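Local coordinates for phospho-2-dehydro-3-deoxyheptonate aldolase/chorismate mutase (Thermus thermophilus, PDB 2D8D), which rearranges chorismate to prephenate through the chorismate mutase domain present here, and in its full-length form probably also makes 3-deoxy-7-phosphoheptulonate, at the interface of chains A and B. Coordinates in Å, arbitrary orientation; residue numbers count along the deposited sequence, not the author numbering. Chains: chain A/B, phospho-2-dehydro-3-deoxyheptonate aldolase/chorismate mutase.

Contact 1: the interface of chains A and B. Residues chain A 12, 16; chain B 26, 30, 49, 53, 56, 78.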
loop_
_atom_site.group_PDB
_atom_site.type_symbol
_atom_site.label_atom_id
_atom_site.label_comp_id
_atom_site.label_asym_id
_atom_site.label_seq_id
_atom_site.Cartn_x
_atom_site.Cartn_y
_atom_site.Cartn_z
ATOM N N VAL A 12 7.725 4.478 -11.179
ATOM C CA VAL A 12 6.908 3.507 -10.470
ATOM C C VAL A 12 7.796 2.742 -9.487
ATOM O O VAL A 12 7.379 2.470 -8.361
ATOM C CB VAL A 12 6.214 2.521 -11.442
ATOM C CG1 VAL A 12 5.614 1.357 -10.665
ATOM C CG2 VAL A 12 5.115 3.243 -12.213
ATOM N N ASN A 16 7.138 2.414 -5.599
ATOM C CA ASN A 16 7.000 1.080 -5.008
ATOM C C ASN A 16 7.864 0.993 -3.754
ATOM O O ASN A 16 7.430 0.495 -2.713
ATOM C CB ASN A 16 7.500 -0.020 -5.952
ATOM C CG ASN A 16 6.495 -0.415 -7.018
ATOM O OD1 ASN A 16 5.301 -0.126 -6.919
ATOM N ND2 ASN A 16 6.981 -1.116 -8.039
ATOM N N ARG B 26 1.043 6.392 -7.491
ATOM C CA ARG B 26 1.340 5.216 -8.302
ATOM C C ARG B 26 0.221 5.041 -9.322
ATOM O O ARG B 26 0.465 4.682 -10.476
ATOM C CB ARG B 26 1.433 3.958 -7.432
ATOM C CG ARG B 26 2.020 2.765 -8.162
ATOM C CD ARG B 26 2.007 1.506 -7.312
ATOM N NE ARG B 26 2.820 0.462 -7.925
ATOM C CZ ARG B 26 2.457 -0.256 -8.983
ATOM N NH1 ARG B 26 1.277 -0.064 -9.558
ATOM N NH2 ARG B 26 3.295 -1.151 -9.489
ATOM N N VAL B 30 0.654 4.775 -13.444
ATOM C CA VAL B 30 0.219 3.641 -14.242
ATOM C C VAL B 30 -0.845 4.076 -15.245
ATOM O O VAL B 30 -0.948 3.501 -16.326
ATOM C CB VAL B 30 -0.299 2.498 -13.349
ATOM C CG1 VAL B 30 0.868 1.830 -12.640
ATOM C CG2 VAL B 30 -1.263 3.041 -12.332
ATOM N N ARG B 49 7.139 -7.978 -15.850
ATOM C CA ARG B 49 7.358 -6.744 -15.101
ATOM C C ARG B 49 6.857 -6.892 -13.666
ATOM O O ARG B 49 7.527 -6.478 -12.717
ATOM C CB ARG B 49 6.642 -5.592 -15.815
ATOM C CG ARG B 49 6.482 -4.309 -15.020
ATOM C CD ARG B 49 7.801 -3.670 -14.615
ATOM N NE ARG B 49 7.544 -2.355 -14.037
ATOM C CZ ARG B 49 8.409 -1.651 -13.317
ATOM N NH1 ARG B 49 9.622 -2.123 -13.065
ATOM N NH2 ARG B 49 8.048 -0.469 -12.834
ATOM N N MET B 53 9.127 -6.596 -10.181
ATOM C CA MET B 53 8.861 -5.683 -9.073
ATOM C C MET B 53 8.759 -6.474 -7.767
ATOM O O MET B 53 9.314 -6.073 -6.742
ATOM C CB MET B 53 7.572 -4.889 -9.325
ATOM C CG MET B 53 7.687 -3.939 -10.514
ATOM S SD MET B 53 6.268 -2.852 -10.756
ATOM C CE MET B 53 5.057 -4.005 -11.357
ATOM N N TYR B 56 12.420 -7.430 -6.469
ATOM C CA TYR B 56 13.235 -6.483 -5.724
ATOM C C TYR B 56 12.569 -6.033 -4.429
ATOM O O TYR B 56 13.258 -5.727 -3.458
ATOM C CB TYR B 56 13.680 -5.275 -6.585
ATOM C CG TYR B 56 12.623 -4.308 -7.084
ATOM C CD1 TYR B 56 12.347 -4.199 -8.449
ATOM C CD2 TYR B 56 11.950 -3.456 -6.208
ATOM C CE1 TYR B 56 11.431 -3.267 -8.929
ATOM C CE2 TYR B 56 11.028 -2.522 -6.681
ATOM C CZ TYR B 56 10.774 -2.436 -8.041
ATOM O OH TYR B 56 9.841 -1.538 -8.508
ATOM N N PHE B 78 -0.963 -4.230 -7.606
ATOM C CA PHE B 78 -0.808 -4.381 -9.050
ATOM C C PHE B 78 -2.145 -4.732 -9.698
ATOM O O PHE B 78 -2.423 -4.332 -10.828
ATOM C CB PHE B 78 0.229 -5.464 -9.381
ATOM C CG PHE B 78 1.599 -5.201 -8.806
ATOM C CD1 PHE B 78 2.011 -3.909 -8.497
ATOM C CD2 PHE B 78 2.489 -6.252 -8.600
ATOM C CE1 PHE B 78 3.286 -3.667 -7.986
ATOM C CE2 PHE B 78 3.766 -6.018 -8.091
ATOM C CZ PHE B 78 4.165 -4.723 -7.785
#

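Contact 2: the interface of chains A and B. Residues chain A 29, 32-33; chain B 8-9, 11-12, 15.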
loop_
_atom_site.group_PDB
_atom_site.type_symbol
_atom_site.label_atom_id
_atom_site.label_comp_id
_atom_site.label_asym_id
_atom_site.label_seq_id
_atom_site.Cartn_x
_atom_site.Cartn_y
_atom_site.Cartn_z
ATOM N N LEU A 29 4.892 0.174 13.941
ATOM C CA LEU A 29 4.000 0.919 14.822
ATOM C C LEU A 29 2.940 0.011 15.434
ATOM O O LEU A 29 2.671 0.087 16.634
ATOM C CB LEU A 29 3.324 2.060 14.059
ATOM C CG LEU A 29 4.248 3.202 13.626
ATOM C CD1 LEU A 29 3.516 4.099 12.645
ATOM C CD2 LEU A 29 4.712 3.995 14.840
ATOM N N GLU A 32 4.375 -2.095 18.163
ATOM C CA GLU A 32 4.583 -1.337 19.384
ATOM C C GLU A 32 3.267 -1.149 20.123
ATOM O O GLU A 32 3.215 -1.282 21.345
ATOM C CB GLU A 32 5.207 0.023 19.087
ATOM C CG GLU A 32 5.490 0.816 20.349
ATOM C CD GLU A 32 6.220 -0.008 21.394
ATOM O OE1 GLU A 32 7.319 -0.519 21.087
ATOM O OE2 GLU A 32 5.695 -0.146 22.521
ATOM N N ILE A 33 2.206 -0.834 19.388
ATOM C CA ILE A 33 0.895 -0.666 20.000
ATOM C C ILE A 33 0.510 -1.982 20.674
ATOM O O ILE A 33 0.033 -1.996 21.807
ATOM C CB ILE A 33 -0.177 -0.294 18.941
ATOM C CG1 ILE A 33 0.054 1.134 18.446
ATOM C CG2 ILE A 33 -1.576 -0.442 19.528
ATOM C CD1 ILE A 33 -0.825 1.536 17.272
ATOM N N LEU B 8 0.818 6.630 19.321
ATOM C CA LEU B 8 1.110 5.674 18.262
ATOM C C LEU B 8 -0.017 5.637 17.235
ATOM O O LEU B 8 0.234 5.492 16.036
ATOM C CB LEU B 8 1.345 4.284 18.858
ATOM C CG LEU B 8 2.719 4.124 19.520
ATOM C CD1 LEU B 8 2.713 2.950 20.480
ATOM C CD2 LEU B 8 3.780 3.944 18.440
ATOM N N ARG B 9 -1.257 5.776 17.698
ATOM C CA ARG B 9 -2.395 5.780 16.783
ATOM C C ARG B 9 -2.294 6.975 15.839
ATOM O O ARG B 9 -2.641 6.881 14.663
ATOM C CB ARG B 9 -3.712 5.819 17.565
ATOM C CG ARG B 9 -4.121 4.466 18.136
ATOM C CD ARG B 9 -5.204 4.598 19.199
ATOM N NE ARG B 9 -6.428 5.212 18.690
ATOM C CZ ARG B 9 -7.604 4.595 18.620
ATOM N NH1 ARG B 9 -7.724 3.337 19.024
ATOM N NH2 ARG B 9 -8.665 5.239 18.155
ATOM N N GLU B 11 0.486 8.287 14.859
ATOM C CA GLU B 11 1.544 7.970 13.909
ATOM C C GLU B 11 0.961 7.066 12.820
ATOM O O GLU B 11 1.278 7.218 11.641
ATOM C CB GLU B 11 2.706 7.253 14.597
ATOM C CG GLU B 11 3.459 8.079 15.638
ATOM C CD GLU B 11 3.992 9.399 15.102
ATOM O OE1 GLU B 11 4.246 9.511 13.883
ATOM O OE2 GLU B 11 4.175 10.331 15.911
ATOM N N VAL B 12 0.115 6.117 13.211
ATOM C CA VAL B 12 -0.505 5.225 12.238
ATOM C C VAL B 12 -1.380 6.037 11.272
ATOM O O VAL B 12 -1.396 5.760 10.069
ATOM C CB VAL B 12 -1.342 4.120 12.935
ATOM C CG1 VAL B 12 -2.172 3.358 11.907
ATOM C CG2 VAL B 12 -0.416 3.160 13.676
ATOM N N VAL B 15 0.930 7.664 8.776
ATOM C CA VAL B 15 1.434 6.680 7.839
ATOM C C VAL B 15 0.338 6.237 6.868
ATOM O O VAL B 15 0.592 6.090 5.672
ATOM C CB VAL B 15 2.041 5.479 8.597
ATOM C CG1 VAL B 15 2.382 4.360 7.630
ATOM C CG2 VAL B 15 3.302 5.928 9.334
#

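Contact 1: the interface of chains A and B
A:Asn16 reaches from one chain into a polar cluster on the other and links B:Arg26 to B:Tyr56 through the two ends of its amide. Its CB passes 3.8 Å from OH of B:Tyr56. CG lies anti to the carbonyl carbon (chi1 -81°), between OH of B:Tyr56 at 3.8 Å and NE of B:Arg26 at 3.9 Å. The amide oxygen OD1 accepts a short, nearly straight hydrogen bond from NE of B:Arg26, at 2.7 Å. The donor lies in the carbonyl plane, and the oxygen lies in the guanidinium plane. The two planes are also nearly coplanar, 17° apart. NH2 of the same arginine adds a weak bond to OD1. ND2 donates to the phenol oxygen OH of B:Tyr56 at 2.9 Å, close to the amide plane, and weakly to SD of B:Met53. Bonds at both ends should hold the amide against flipping. CG1 of A:Val12 packs 3.6 Å from NH2 of B:Arg26 and 3.7 Å from NH2 of B:Arg49. B:Met53 also packs within chain B, its SD toward the rim of one B:Arg49 guanidinium face and its CE toward the rim of the B:Phe78 ring. B:Arg26 and B:Arg49 match conserved active-site arginines; B:Arg26 binds a substrate carboxylate, and A:Asn16 probably helps orient it. Helix 4-40 of chain A runs through a cleft of chain B lined by helices 4-40, 47-60 and 67-84. In the AroQ-type fold this two-chain pocket is the chorismate site.

Contact 2: the interface of chains A and B
B:Leu8 lies against A:Leu29, A:Glu32 and A:Ile33, and meets each at a different angle. It slides past A:Ile33 in the opposite direction. This brings its CB to 3.4 Å from CG1 of A:Ile33, a tight carbon contact. With CG1 anti to the carbonyl carbon (chi1 -71°) and the chain extended at chi2 (172°), CD1 of A:Ile33 reaches B:Val12, 4.0 Å from its CG2. A:Glu32 crosses B:Leu8 at about a right angle. Its methylene CG, not its carboxylate, does the touching, at 3.5 Å from CD1 of B:Leu8. The bend at chi2 (49°) turns the acid group away from the leucine. A:Leu29 approaches B:Leu8 obliquely, with the two CD2 methyls 3.7 Å apart. B:Glu11 stands at about a right angle to A:Leu29, and its CB faces both leucine methyls. The other methyl, CD1, also meets CG2 of B:Val15 at 3.8 Å. The CB of A:Leu29 rests near CG2 of B:Val12, so this leucine spans a row of residues on the opposite helix. An alanine in place of B:Leu8 would probably leave CG of A:Glu32 and CD2 of A:Leu29 without their methyl partners and open a gap between the helices. The patch is a hydrophobic seam between the two 4-40 helices. It helps hold together the chorismate mutase dimer, whose active sites draw on both chains.

The C-alpha centres of contact 1 and contact 2 are about 26 Å apart. Both use helix 4-40 of each chain, at opposite ends of the helix pair. Contact 1 also draws in helices 47-60 and 67-84 of chain B; the residues of contact 2 all lie on the long helices. By the two-fold, contact 2 adjoins the second copy of contact 1, where B:Val12 takes the place of A:Val12. Each end thus has a polar pocket contact with apolar packing beside it. B:Arg9 of contact 2 probably matches the arginine that one chain lends to the other's active site. The seam probably helps keep the helices in register.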